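PDB 6OFQ: heme-binding protein A / AI-2 binding protein A, which binds peptides such as STSA in the periplasm and probably hands them to an ABC transporter for uptake. Local coordinates for residues A[143-155]-A[167-181]. Residues are numbered along the deposited sequence; the frame is centred on the assembly and turned at random. Where two conformers were deposited one is given.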
loop_
_atom_site.group_PDB
_atom_site.type_symbol
_atom_site.label_atom_id
_atom_site.label_comp_id
_atom_site.label_asym_id
_atom_site.label_seq_id
_atom_site.Cartn_x
_atom_site.Cartn_y
_atom_site.Cartn_z
ATOM N N TYR A 143 9.985 1.963 -2.452
ATOM C CA TYR A 143 9.362 1.334 -3.583
ATOM C C TYR A 143 10.328 1.290 -4.739
ATOM O O TYR A 143 10.332 0.278 -5.450
ATOM C CB TYR A 143 8.103 2.067 -4.022
ATOM C CG TYR A 143 6.773 1.549 -3.451
ATOM C CD1 TYR A 143 6.171 0.470 -4.056
ATOM C CD2 TYR A 143 6.066 2.212 -2.458
ATOM C CE1 TYR A 143 4.932 -0.010 -3.654
ATOM C CE2 TYR A 143 4.811 1.773 -2.036
ATOM C CZ TYR A 143 4.261 0.684 -2.685
ATOM O OH TYR A 143 2.981 0.322 -2.308
ATOM N N TRP A 144 10.958 2.412 -5.091
ATOM C CA TRP A 144 11.835 2.476 -6.264
ATOM C C TRP A 144 12.912 1.383 -6.205
ATOM O O TRP A 144 13.137 0.654 -7.191
ATOM C CB TRP A 144 12.449 3.872 -6.416
ATOM C CG TRP A 144 13.275 4.045 -7.612
ATOM C CD1 TRP A 144 14.535 3.553 -7.822
ATOM C CD2 TRP A 144 12.913 4.757 -8.811
ATOM N NE1 TRP A 144 14.937 3.861 -9.101
ATOM C CE2 TRP A 144 13.984 4.626 -9.730
ATOM C CE3 TRP A 144 11.806 5.516 -9.208
ATOM C CZ2 TRP A 144 13.941 5.147 -11.014
ATOM C CZ3 TRP A 144 11.780 6.083 -10.463
ATOM C CH2 TRP A 144 12.857 5.896 -11.375
ATOM N N GLU A 145 13.569 1.297 -5.042
ATOM C CA GLU A 145 14.586 0.285 -4.821
ATOM C C GLU A 145 14.069 -1.125 -4.869
ATOM O O GLU A 145 14.556 -1.994 -5.597
ATOM C CB GLU A 145 15.375 0.546 -3.532
ATOM C CG GLU A 145 16.219 1.808 -3.592
ATOM C CD GLU A 145 17.194 1.772 -4.754
ATOM O OE1 GLU A 145 17.961 0.798 -4.891
ATOM O OE2 GLU A 145 17.089 2.672 -5.616
ATOM N N GLY A 146 12.972 -1.348 -4.156
ATOM C CA GLY A 146 12.350 -2.640 -4.105
ATOM C C GLY A 146 11.928 -3.252 -5.409
ATOM O O GLY A 146 12.000 -4.469 -5.675
ATOM N N MET A 147 11.288 -2.372 -6.185
ATOM C CA MET A 147 10.813 -2.754 -7.509
ATOM C C MET A 147 11.918 -2.896 -8.586
ATOM O O MET A 147 11.665 -3.324 -9.717
ATOM C CB MET A 147 9.713 -1.787 -7.986
ATOM C CG MET A 147 8.430 -1.891 -7.170
ATOM S SD MET A 147 7.188 -0.657 -7.587
ATOM C CE MET A 147 6.876 -0.920 -9.325
ATOM N N GLY A 148 13.091 -2.363 -8.313
ATOM C CA GLY A 148 14.180 -2.345 -9.288
ATOM C C GLY A 148 13.903 -1.399 -10.430
ATOM O O GLY A 148 14.255 -1.673 -11.583
ATOM N N MET A 149 13.299 -0.264 -10.135
ATOM C CA MET A 149 13.008 0.709 -11.190
ATOM C C MET A 149 14.265 1.205 -11.942
ATOM O O MET A 149 14.161 1.524 -13.149
ATOM C CB MET A 149 12.271 1.891 -10.586
ATOM C CG MET A 149 10.827 1.584 -10.179
ATOM S SD MET A 149 9.694 1.293 -11.531
ATOM C CE MET A 149 9.559 2.977 -12.105
ATOM N N SER A 150 15.402 1.233 -11.262
ATOM C CA SER A 150 16.618 1.639 -11.979
ATOM C C SER A 150 17.097 0.587 -12.958
ATOM O O SER A 150 17.880 0.988 -13.828
ATOM C CB SER A 150 17.746 1.898 -10.980
ATOM O OG SER A 150 17.469 3.059 -10.202
ATOM N N HIS A 151 16.771 -0.693 -12.820
ATOM C CA HIS A 151 16.974 -1.734 -13.807
ATOM C C HIS A 151 16.013 -1.622 -14.976
ATOM O O HIS A 151 16.326 -2.128 -16.063
ATOM C CB HIS A 151 16.862 -3.121 -13.176
ATOM C CG HIS A 151 17.824 -3.292 -12.041
ATOM N ND1 HIS A 151 19.173 -3.056 -12.191
ATOM C CD2 HIS A 151 17.621 -3.544 -10.726
ATOM C CE1 HIS A 151 19.769 -3.192 -11.020
ATOM N NE2 HIS A 151 18.853 -3.524 -10.127
ATOM N N ILE A 152 14.788 -1.198 -14.704
ATOM C CA ILE A 152 13.725 -1.124 -15.719
ATOM C C ILE A 152 13.954 0.027 -16.676
ATOM O O ILE A 152 13.845 -0.107 -17.902
ATOM C CB ILE A 152 12.364 -1.001 -15.026
ATOM C CG1 ILE A 152 12.030 -2.296 -14.271
ATOM C CG2 ILE A 152 11.222 -0.674 -15.968
ATOM C CD1 ILE A 152 10.834 -2.212 -13.331
ATOM N N ILE A 153 14.221 1.200 -16.128
ATOM C CA ILE A 153 14.351 2.427 -16.917
ATOM C C ILE A 153 15.786 2.632 -17.371
ATOM O O ILE A 153 16.729 2.658 -16.564
ATOM C CB ILE A 153 13.865 3.667 -16.116
ATOM C CG1 ILE A 153 12.398 3.515 -15.732
ATOM C CG2 ILE A 153 14.191 4.930 -16.894
ATOM C CD1 ILE A 153 11.920 4.580 -14.766
ATOM N N LYS A 154 15.966 2.662 -18.699
ATOM C CA LYS A 154 17.258 3.037 -19.325
ATOM C C LYS A 154 17.481 4.535 -19.303
ATOM O O LYS A 154 18.568 4.986 -18.952
ATOM C CB LYS A 154 17.386 2.382 -20.695
ATOM C CG LYS A 154 18.664 2.760 -21.465
ATOM C CD LYS A 154 18.739 2.052 -22.815
ATOM C CE LYS A 154 20.076 2.410 -23.443
ATOM N NZ LYS A 154 20.288 1.464 -24.570
ATOM N N SER A 155 16.497 5.298 -19.755
ATOM C CA SER A 155 16.568 6.738 -19.747
ATOM C C SER A 155 15.222 7.407 -19.620
ATOM O O SER A 155 14.194 6.810 -19.943
ATOM C CB SER A 155 17.237 7.208 -21.035
ATOM O OG SER A 155 16.521 6.831 -22.180
ATOM N N THR A 167 12.701 5.381 -21.966
ATOM C CA THR A 167 13.147 4.200 -22.692
ATOM C C THR A 167 13.504 3.149 -21.675
ATOM O O THR A 167 14.211 3.427 -20.694
ATOM C CB THR A 167 14.387 4.559 -23.553
ATOM O OG1 THR A 167 14.025 5.650 -24.424
ATOM C CG2 THR A 167 14.839 3.323 -24.338
ATOM N N LEU A 168 13.000 1.948 -21.918
ATOM C CA LEU A 168 13.211 0.831 -20.968
ATOM C C LEU A 168 14.310 -0.107 -21.419
ATOM O O LEU A 168 14.615 -0.201 -22.611
ATOM C CB LEU A 168 11.924 0.077 -20.747
ATOM C CG LEU A 168 10.686 0.812 -20.328
ATOM C CD1 LEU A 168 9.559 -0.128 -19.945
ATOM C CD2 LEU A 168 10.918 1.857 -19.267
ATOM N N ASN A 169 14.911 -0.835 -20.469
ATOM C CA ASN A 169 15.870 -1.856 -20.829
ATOM C C ASN A 169 15.254 -3.108 -21.406
ATOM O O ASN A 169 15.983 -3.932 -21.990
ATOM C CB ASN A 169 16.756 -2.172 -19.622
ATOM C CG ASN A 169 17.753 -1.080 -19.319
ATOM O OD1 ASN A 169 18.483 -0.647 -20.226
ATOM N ND2 ASN A 169 17.858 -0.642 -18.058
ATOM N N GLY A 170 13.944 -3.287 -21.228
ATOM C CA GLY A 170 13.258 -4.465 -21.717
ATOM C C GLY A 170 11.771 -4.197 -21.499
ATOM O O GLY A 170 11.399 -3.287 -20.752
ATOM N N PRO A 171 10.901 -4.916 -22.216
ATOM C CA PRO A 171 9.463 -4.692 -22.029
ATOM C C PRO A 171 9.048 -5.006 -20.591
ATOM O O PRO A 171 9.598 -5.886 -19.947
ATOM C CB PRO A 171 8.789 -5.669 -22.992
ATOM C CG PRO A 171 9.860 -6.594 -23.407
ATOM C CD PRO A 171 11.180 -6.020 -23.161
ATOM N N GLU A 172 8.125 -4.199 -20.082
ATOM C CA GLU A 172 7.700 -4.208 -18.666
ATOM C C GLU A 172 6.200 -4.016 -18.659
ATOM O O GLU A 172 5.680 -2.918 -18.642
ATOM C CB GLU A 172 8.445 -3.097 -17.907
ATOM C CG GLU A 172 8.196 -3.088 -16.411
ATOM C CD GLU A 172 8.835 -4.234 -15.643
ATOM O OE1 GLU A 172 9.939 -4.673 -16.001
ATOM O OE2 GLU A 172 8.175 -4.576 -14.619
ATOM N N ALA A 173 5.430 -5.095 -18.633
ATOM C CA ALA A 173 3.982 -5.049 -18.724
ATOM C C ALA A 173 3.347 -4.133 -17.675
ATOM O O ALA A 173 2.462 -3.379 -18.050
ATOM C CB ALA A 173 3.360 -6.449 -18.702
ATOM N N PRO A 174 3.790 -4.178 -16.424
ATOM C CA PRO A 174 3.204 -3.260 -15.412
ATOM C C PRO A 174 3.584 -1.820 -15.491
ATOM O O PRO A 174 3.056 -1.028 -14.716
ATOM C CB PRO A 174 3.720 -3.825 -14.081
ATOM C CG PRO A 174 4.237 -5.176 -14.401
ATOM C CD PRO A 174 4.708 -5.156 -15.799
ATOM N N PHE A 175 4.456 -1.410 -16.414
ATOM C CA PHE A 175 5.041 -0.058 -16.316
ATOM C C PHE A 175 4.002 1.041 -16.353
ATOM O O PHE A 175 4.089 1.979 -15.549
ATOM C CB PHE A 175 6.106 0.137 -17.422
ATOM C CG PHE A 175 6.986 1.370 -17.247
ATOM C CD1 PHE A 175 7.875 1.471 -16.199
ATOM C CD2 PHE A 175 6.768 2.492 -18.060
ATOM C CE1 PHE A 175 8.638 2.624 -16.083
ATOM C CE2 PHE A 175 7.512 3.654 -17.928
ATOM C CZ PHE A 175 8.418 3.710 -16.912
ATOM N N LEU A 176 3.027 1.010 -17.265
ATOM C CA LEU A 176 2.055 2.071 -17.339
ATOM C C LEU A 176 1.298 2.185 -16.029
ATOM O O LEU A 176 1.159 3.309 -15.505
ATOM C CB LEU A 176 1.098 1.879 -18.504
ATOM C CG LEU A 176 0.124 3.020 -18.746
ATOM C CD1 LEU A 176 0.778 4.293 -19.188
ATOM C CD2 LEU A 176 -0.935 2.554 -19.736
ATOM N N ALA A 177 0.844 1.068 -15.454
ATOM C CA ALA A 177 0.109 1.111 -14.193
ATOM C C ALA A 177 1.005 1.568 -13.034
ATOM O O ALA A 177 0.591 2.355 -12.164
ATOM C CB ALA A 177 -0.409 -0.283 -13.874
ATOM N N ASN A 178 2.284 1.230 -13.106
ATOM C CA ASN A 178 3.259 1.648 -12.112
ATOM C C ASN A 178 3.291 3.181 -11.984
ATOM O O ASN A 178 3.488 3.798 -10.903
ATOM C CB ASN A 178 4.679 1.177 -12.346
ATOM C CG ASN A 178 4.845 -0.300 -12.172
ATOM O OD1 ASN A 178 4.034 -0.998 -11.555
ATOM N ND2 ASN A 178 5.959 -0.741 -12.725
ATOM N N LEU A 179 3.196 3.837 -13.140
ATOM C CA LEU A 179 3.272 5.298 -13.208
ATOM C C LEU A 179 2.105 5.940 -12.520
ATOM O O LEU A 179 2.121 7.163 -12.320
ATOM C CB LEU A 179 3.346 5.809 -14.675
ATOM C CG LEU A 179 4.549 5.253 -15.413
ATOM C CD1 LEU A 179 4.454 5.830 -16.841
ATOM C CD2 LEU A 179 5.809 5.662 -14.740
ATOM N N GLY A 180 1.050 5.224 -12.122
ATOM C CA GLY A 180 -0.054 5.701 -11.293
ATOM C C GLY A 180 0.191 5.517 -9.833
ATOM O O GLY A 180 -0.669 5.951 -9.058
ATOM N N MET A 181 1.291 4.912 -9.424
ATOM C CA MET A 181 1.540 4.610 -8.001
ATOM C C MET A 181 2.039 5.854 -7.244
ATOM O O MET A 181 2.797 6.648 -7.803
ATOM C CB MET A 181 2.478 3.439 -7.851
ATOM C CG MET A 181 1.866 2.157 -8.358
ATOM S SD MET A 181 2.947 0.732 -8.367
ATOM C CE MET A 181 3.423 0.660 -6.634
HETATM O O HOH W 1 19.300 1.361 -16.627
HETATM O O HOH W 2 14.208 8.122 -23.004
#
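Ser155 and Thr167 form an antiparallel hydrogen-bonded pair, with Thr167 N reaching Ser155 O at 2.9 Å. In return Thr167 O accepts from two successive amides, Lys154 N (2.8 Å, bent to 133° at the hydrogen) and Ser155 N (3.1 Å, 164°). Lys154 and Ser155 thus both face Thr167, a classic beta bulge, which shifts the register by one before the non-hydrogen-bonded pair Ile153–Leu168. Beyond it, Asn169 N donates to Ile152 O at the end of helix 149-152. The Asn169 carboxamide extends this grip: ND2 donates to His151 O (2.9 Å), which lies near the carboxamide plane, although the donor stands well above the carbonyl plane of His151. A water accepts from the same ND2 and donates to Ile153 O, while a second water links the hydroxyls of Ser155 and Thr167.

Apolar contacts continue from the bulge towards helix 175-178. Within 167-181 the Phe175 ring is sandwiched between Leu168 CD2 and Leu179 CG; from 143-155, Ile152 CG2 and Met149 CE reach it, and Ile153 crosses it at about a right angle, CG1 3.9 Å from Phe175 CE1. Ile152 also crosses Glu172, CG1 3.6 Å from OE1 and CD1 against the carboxylate carbon; Lys472 and Arg473 hold that carboxylate by salt bridges. Farther along, Met147 bends at chi3 (58°), which brings CE against the Asn178 amide; Met181 CE reaches Tyr143 CE1 at 3.4 Å.

The contact joins the open end of hairpin 153-160/163-168 to helices 149-152 and 175-178. Strand 153-160 is outermost in an antiparallel sheet, and 163-168 pairs with 91-96. Tyr92 and Phe166 meet Phe175 edge-to-face, helix 116-127 packs on Trp144 and Ile153, and helix 436-443 touches Met147 and Met181.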